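PDB 6DXO: RNA polymerase ECF-subfamily sigma factor from Streptomyces venezuelae, which acts as an ECF sigma factor that directs RNA polymerase to specific promoters in aerial mycelium formation and is usually held inactive by an anti-sigma factor. Local coordinates for residues Asn100-Glu105 and Arg122-Asn127; Thr25-Ile30 and Thr39-Thr44. One frame throughout, in Å; residues are numbered along the deposited sequence.

Contact 1. Residues Asn100-Glu105 and Arg122-Asn127; sequences NPQQQE and RVMGKN
Met124 and Glu105 run past each other in opposite directions, the thioether of one laid alongside the aliphatic stem of the other. Glu105 is extended, with CG anti to the backbone N (chi1 180°), and its CB and CG meet the methyl CE of Met124, each at 3.9 Å. The Met124 chain bends at chi3 (75°), and this last turn sets CE 3.5 Å from the backbone O of Gln102. Further along, the carboxylate atom OE2 of Glu105 comes within 4.2 Å of Val123 CG1, a looser touch.

The polar half belongs to Gln102, whose chain folds at chi2. The Lys126 side chain crosses it obliquely, and NZ donates to Gln102 OE1 at 2.7 Å, in the amide plane and on a lone pair. The other end of the amide is used as well: Gln102 NE2 donates to a water at 3.2 Å, and that water donates to Met124 O at 2.9 Å. One amide thus reaches both Lys126 and the backbone at the end of helix 117-124.

Gly125, with positive phi, ends that helix, and Asn127 caps helix 128-144, whose Leu134 touches Met124. This is the helix-turn-helix of sigma region 4: the contact sets the turn between helices 117-124 and 128-144 against the start of helix 101-112.

Contact 2. Residues Thr25-Ile30 and Thr39-Thr44; sequences TVYRYI and TAEDLT
Tyr27 carries CG anti to its backbone N and beside the carbonyl carbon (chi1 175°), and its ring reaches segment 39-44; Thr44 holds OG1 beside its own backbone N. OG1 of Thr44 lies at the edge of the ring, in its plane, 3.7 Å from Tyr27 CD1. The hydroxyl is not spent on the ring: Thr44 OG1 donates to Ala40 O one turn back, at 2.7 Å, so a polar group buried between two helices has its partner within its own helix. Farther out, Tyr27 CE1 touches Ala40 CB and Glu41 CG, each at 3.9 Å. Tyr27 and Glu41 lie side by side and point the same way, ring and carboxylate planes 27° apart, and a water bridges their ends: it gives a short bond of 2.6 Å to Glu41 OE2 and bonds Tyr27 OH at 3.1 Å.

Ile30 lays two branches on the facing helix. Its CG2 rests 3.7 Å from Ala40 CA, and Ile30 CD1 reaches 3.8 Å to Leu43 CB. Val26 CG1 against Thr44 CG2 closes the apolar seam at the other end.

The segment axes cross at 132° and approach to 9.0 Å. Asp42, Leu43 and Thr44 probably belong to the polymerase core-binding motif of region 2. Helix 65-79 packs on this pair, Leu69 meeting Val26, Ala73 meeting Ile30 and Val77 meeting Leu43. On the Tyr27 side the second chain of the complex joins, Leu58 of that chain packing on Tyr27 and its Gln66 bonding Glu41 O.

How the contacts relate
From the N terminus, contact 2 comes first: the chain leaves helix 12-31, turns through a short connection and returns in helix 37-53, closing a loop of eight residues within region 2. After helix 65-79 and an unmodelled stretch, 81-87, it enters region 4, where contact 1 closes a longer loop of 16 residues, most of them helical. The two are in series, neither nested nor crossed. The centres of contacts 1 and 2 lie about 23 Å apart, and the nearest atoms of contacts 1 and 2 about 7 Å apart. Arg97, on helix 89-98, makes a salt bridge to Asp42 of contact 2 and a weak hydrogen bond to Gln104, within segment 100-105 of contact 1.

Contact 1. Residues Asn100-Glu105 and Arg122-Asn127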
loop_
_atom_site.group_PDB
_atom_site.type_symbol
_atom_site.label_atom_id
_atom_site.label_comp_id
_atom_site.label_asym_id
_atom_site.label_seq_id
_atom_site.Cartn_x
_atom_site.Cartn_y
_atom_site.Cartn_z
ATOM N N ASN A 100 8.699 17.884 -0.699
ATOM C CA ASN A 100 7.581 18.298 -1.531
ATOM C C ASN A 100 7.404 17.295 -2.670
ATOM O O ASN A 100 8.289 16.475 -2.910
ATOM C CB ASN A 100 7.791 19.723 -2.060
ATOM C CG ASN A 100 8.752 19.781 -3.233
ATOM O OD1 ASN A 100 9.542 18.864 -3.448
ATOM N ND2 ASN A 100 8.690 20.867 -3.996
ATOM N N PRO A 101 6.252 17.341 -3.359
ATOM C CA PRO A 101 5.941 16.395 -4.438
ATOM C C PRO A 101 7.068 16.212 -5.463
ATOM O O PRO A 101 7.468 15.074 -5.717
ATOM C CB PRO A 101 4.694 17.004 -5.100
ATOM C CG PRO A 101 4.517 18.370 -4.476
ATOM C CD PRO A 101 5.140 18.277 -3.127
ATOM N N GLN A 102 7.572 17.301 -6.041
ATOM C CA GLN A 102 8.622 17.197 -7.052
ATOM C C GLN A 102 9.904 16.538 -6.528
ATOM O O GLN A 102 10.443 15.621 -7.156
ATOM C CB GLN A 102 8.937 18.572 -7.652
ATOM C CG GLN A 102 7.804 19.155 -8.470
ATOM C CD GLN A 102 7.515 18.351 -9.723
ATOM O OE1 GLN A 102 8.183 18.512 -10.743
ATOM N NE2 GLN A 102 6.515 17.479 -9.652
ATOM N N GLN A 103 10.400 17.014 -5.391
ATOM C CA GLN A 103 11.628 16.464 -4.821
ATOM C C GLN A 103 11.441 15.018 -4.362
ATOM O O GLN A 103 12.343 14.186 -4.506
ATOM C CB GLN A 103 12.126 17.331 -3.659
ATOM C CG GLN A 103 12.565 18.728 -4.086
ATOM C CD GLN A 103 13.072 19.572 -2.930
ATOM O OE1 GLN A 103 13.109 19.130 -1.789
ATOM N NE2 GLN A 103 13.479 20.804 -3.234
ATOM N N GLN A 104 10.271 14.710 -3.817
ATOM C CA GLN A 104 10.021 13.337 -3.373
ATOM C C GLN A 104 10.047 12.359 -4.552
ATOM O O GLN A 104 10.730 11.341 -4.522
ATOM C CB GLN A 104 8.698 13.219 -2.615
ATOM C CG GLN A 104 8.599 11.881 -1.879
ATOM C CD GLN A 104 7.381 11.757 -0.980
ATOM O OE1 GLN A 104 6.878 10.652 -0.763
ATOM N NE2 GLN A 104 6.914 12.880 -0.435
ATOM N N GLU A 105 9.298 12.683 -5.597
ATOM C CA GLU A 105 9.264 11.862 -6.794
ATOM C C GLU A 105 10.645 11.720 -7.432
ATOM O O GLU A 105 10.996 10.646 -7.921
ATOM C CB GLU A 105 8.294 12.448 -7.818
ATOM C CG GLU A 105 8.220 11.643 -9.098
ATOM C CD GLU A 105 7.080 12.080 -9.988
ATOM O OE1 GLU A 105 6.513 13.166 -9.728
ATOM O OE2 GLU A 105 6.748 11.336 -10.939
ATOM N N ARG A 122 12.265 11.785 -18.468
ATOM C CA ARG A 122 11.145 11.346 -19.300
ATOM C C ARG A 122 9.883 11.119 -18.477
ATOM O O ARG A 122 8.795 11.554 -18.867
ATOM C CB ARG A 122 11.470 10.071 -20.085
ATOM C CG ARG A 122 12.737 10.120 -20.909
ATOM C CD ARG A 122 12.671 11.142 -22.038
ATOM N NE ARG A 122 13.871 11.055 -22.868
ATOM C CZ ARG A 122 15.022 11.660 -22.586
ATOM N NH1 ARG A 122 15.134 12.415 -21.500
ATOM N NH2 ARG A 122 16.065 11.509 -23.394
ATOM N N VAL A 123 10.019 10.432 -17.340
ATOM C CA VAL A 123 8.872 10.178 -16.462
ATOM C C VAL A 123 8.250 11.448 -15.880
ATOM O O VAL A 123 7.016 11.562 -15.783
ATOM C CB VAL A 123 9.275 9.271 -15.282
ATOM C CG1 VAL A 123 8.113 9.139 -14.269
ATOM C CG2 VAL A 123 9.712 7.914 -15.800
ATOM N N MET A 124 9.098 12.387 -15.475
ATOM C CA MET A 124 8.618 13.596 -14.801
ATOM C C MET A 124 8.221 14.720 -15.763
ATOM O O MET A 124 7.634 15.720 -15.338
ATOM C CB MET A 124 9.654 14.099 -13.793
ATOM C CG MET A 124 9.872 13.141 -12.622
ATOM S SD MET A 124 10.874 13.822 -11.294
ATOM C CE MET A 124 9.705 14.952 -10.526
ATOM N N GLY A 125 8.535 14.550 -17.040
ATOM C CA GLY A 125 8.220 15.561 -18.034
ATOM C C GLY A 125 9.080 16.800 -17.862
ATOM O O GLY A 125 8.624 17.930 -18.053
ATOM N N LYS A 126 10.336 16.583 -17.499
ATOM C CA LYS A 126 11.286 17.670 -17.325
ATOM C C LYS A 126 12.541 17.405 -18.151
ATOM O O LYS A 126 12.747 16.299 -18.633
ATOM C CB LYS A 126 11.627 17.826 -15.844
ATOM C CG LYS A 126 10.393 18.028 -14.979
ATOM C CD LYS A 126 10.728 18.517 -13.589
ATOM C CE LYS A 126 9.638 19.448 -13.086
ATOM N NZ LYS A 126 10.035 20.133 -11.828
ATOM N N ASN A 127 13.373 18.425 -18.343
ATOM C CA ASN A 127 14.632 18.209 -19.040
ATOM C C ASN A 127 15.698 17.760 -18.059
ATOM O O ASN A 127 15.587 18.014 -16.861
ATOM C CB ASN A 127 15.068 19.476 -19.790
ATOM C CG ASN A 127 15.345 20.633 -18.857
ATOM O OD1 ASN A 127 16.285 20.590 -18.062
ATOM N ND2 ASN A 127 14.527 21.678 -18.948
HETATM O O HOH W 1 6.695 16.225 -12.639
#

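Contact 2. Residues Thr25-Ile30 and Thr39-Thr44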
loop_
_atom_site.group_PDB
_atom_site.type_symbol
_atom_site.label_atom_id
_atom_site.label_comp_id
_atom_site.label_asym_id
_atom_site.label_seq_id
_atom_site.Cartn_x
_atom_site.Cartn_y
_atom_site.Cartn_z
ATOM N N THR A 25 -6.478 -1.933 -1.464
ATOM C CA THR A 25 -7.730 -2.130 -0.736
ATOM C C THR A 25 -7.769 -1.310 0.548
ATOM O O THR A 25 -8.805 -0.712 0.862
ATOM C CB THR A 25 -7.984 -3.630 -0.422
ATOM O OG1 THR A 25 -7.969 -4.389 -1.647
ATOM C CG2 THR A 25 -9.333 -3.791 0.237
ATOM N N VAL A 26 -6.665 -1.298 1.303
ATOM C CA VAL A 26 -6.582 -0.495 2.527
ATOM C C VAL A 26 -6.758 0.971 2.155
ATOM O O VAL A 26 -7.543 1.703 2.764
ATOM C CB VAL A 26 -5.255 -0.717 3.291
ATOM C CG1 VAL A 26 -5.017 0.361 4.347
ATOM C CG2 VAL A 26 -5.241 -2.114 3.948
ATOM N N TYR A 27 -6.040 1.384 1.122
ATOM C CA TYR A 27 -6.093 2.792 0.694
ATOM C C TYR A 27 -7.510 3.203 0.333
ATOM O O TYR A 27 -7.983 4.278 0.735
ATOM C CB TYR A 27 -5.154 2.968 -0.484
ATOM C CG TYR A 27 -5.162 4.331 -1.128
ATOM C CD1 TYR A 27 -4.552 5.413 -0.516
ATOM C CD2 TYR A 27 -5.744 4.509 -2.370
ATOM C CE1 TYR A 27 -4.536 6.696 -1.156
ATOM C CE2 TYR A 27 -5.725 5.748 -3.013
ATOM C CZ TYR A 27 -5.130 6.826 -2.397
ATOM O OH TYR A 27 -5.130 8.037 -3.049
ATOM N N ARG A 28 -8.196 2.357 -0.420
ATOM C CA ARG A 28 -9.566 2.651 -0.839
ATOM C C ARG A 28 -10.541 2.692 0.324
ATOM O O ARG A 28 -11.436 3.520 0.335
ATOM C CB ARG A 28 -10.040 1.689 -1.924
ATOM C CG ARG A 28 -9.292 1.886 -3.247
ATOM C CD ARG A 28 -9.988 1.141 -4.356
ATOM N NE ARG A 28 -9.620 -0.266 -4.391
ATOM C CZ ARG A 28 -8.665 -0.757 -5.175
ATOM N NH1 ARG A 28 -7.992 0.048 -5.981
ATOM N NH2 ARG A 28 -8.384 -2.051 -5.154
ATOM N N TYR A 29 -10.347 1.827 1.320
ATOM C CA TYR A 29 -11.195 1.912 2.506
ATOM C C TYR A 29 -11.016 3.272 3.207
ATOM O O TYR A 29 -11.996 3.940 3.604
ATOM C CB TYR A 29 -10.888 0.750 3.455
ATOM C CG TYR A 29 -11.559 0.935 4.809
ATOM C CD1 TYR A 29 -12.912 0.642 4.982
ATOM C CD2 TYR A 29 -10.848 1.453 5.892
ATOM C CE1 TYR A 29 -13.538 0.817 6.233
ATOM C CE2 TYR A 29 -11.470 1.639 7.136
ATOM C CZ TYR A 29 -12.807 1.333 7.285
ATOM O OH TYR A 29 -13.420 1.541 8.510
ATOM N N ILE A 30 -9.763 3.691 3.330
ATOM C CA ILE A 30 -9.404 4.923 4.026
ATOM C C ILE A 30 -9.801 6.178 3.221
ATOM O O ILE A 30 -10.270 7.165 3.792
ATOM C CB ILE A 30 -7.885 4.950 4.358
ATOM C CG1 ILE A 30 -7.524 3.836 5.359
ATOM C CG2 ILE A 30 -7.448 6.288 4.927
ATOM C CD1 ILE A 30 -6.031 3.790 5.715
ATOM N N THR A 39 -3.384 12.398 3.595
ATOM C CA THR A 39 -3.799 11.736 4.823
ATOM C C THR A 39 -4.113 10.266 4.573
ATOM O O THR A 39 -3.710 9.395 5.353
ATOM C CB THR A 39 -5.004 12.443 5.467
ATOM O OG1 THR A 39 -4.626 13.785 5.811
ATOM C CG2 THR A 39 -5.451 11.707 6.711
ATOM N N ALA A 40 -4.805 9.986 3.474
ATOM C CA ALA A 40 -5.143 8.599 3.134
ATOM C C ALA A 40 -3.868 7.768 2.896
ATOM O O ALA A 40 -3.765 6.617 3.332
ATOM C CB ALA A 40 -6.065 8.543 1.931
ATOM N N GLU A 41 -2.887 8.370 2.234
ATOM C CA GLU A 41 -1.611 7.691 1.992
ATOM C C GLU A 41 -0.890 7.430 3.306
ATOM O O GLU A 41 -0.378 6.328 3.534
ATOM C CB GLU A 41 -0.712 8.518 1.055
ATOM C CG GLU A 41 -1.259 8.679 -0.368
ATOM C CD GLU A 41 -0.565 9.790 -1.157
ATOM O OE1 GLU A 41 0.275 10.507 -0.582
ATOM O OE2 GLU A 41 -0.864 9.935 -2.359
ATOM N N ASP A 42 -0.844 8.442 4.174
ATOM C CA ASP A 42 -0.152 8.325 5.458
ATOM C C ASP A 42 -0.767 7.261 6.370
ATOM O O ASP A 42 -0.048 6.470 6.989
ATOM C CB ASP A 42 -0.104 9.670 6.191
ATOM C CG ASP A 42 0.872 10.651 5.558
ATOM O OD1 ASP A 42 1.670 10.231 4.689
ATOM O OD2 ASP A 42 0.848 11.842 5.944
ATOM N N LEU A 43 -2.092 7.243 6.457
ATOM C CA LEU A 43 -2.763 6.235 7.268
ATOM C C LEU A 43 -2.653 4.830 6.647
ATOM O O LEU A 43 -2.756 3.823 7.338
ATOM C CB LEU A 43 -4.228 6.624 7.545
ATOM C CG LEU A 43 -4.466 7.868 8.413
ATOM C CD1 LEU A 43 -5.964 8.094 8.612
ATOM C CD2 LEU A 43 -3.763 7.770 9.749
ATOM N N THR A 44 -2.430 4.757 5.340
ATOM C CA THR A 44 -2.256 3.448 4.710
ATOM C C THR A 44 -0.926 2.897 5.183
ATOM O O THR A 44 -0.823 1.737 5.611
ATOM C CB THR A 44 -2.297 3.562 3.156
ATOM O OG1 THR A 44 -3.597 4.006 2.754
ATOM C CG2 THR A 44 -2.033 2.202 2.512
HETATM O O HOH W 2 -2.145 8.249 -3.918
#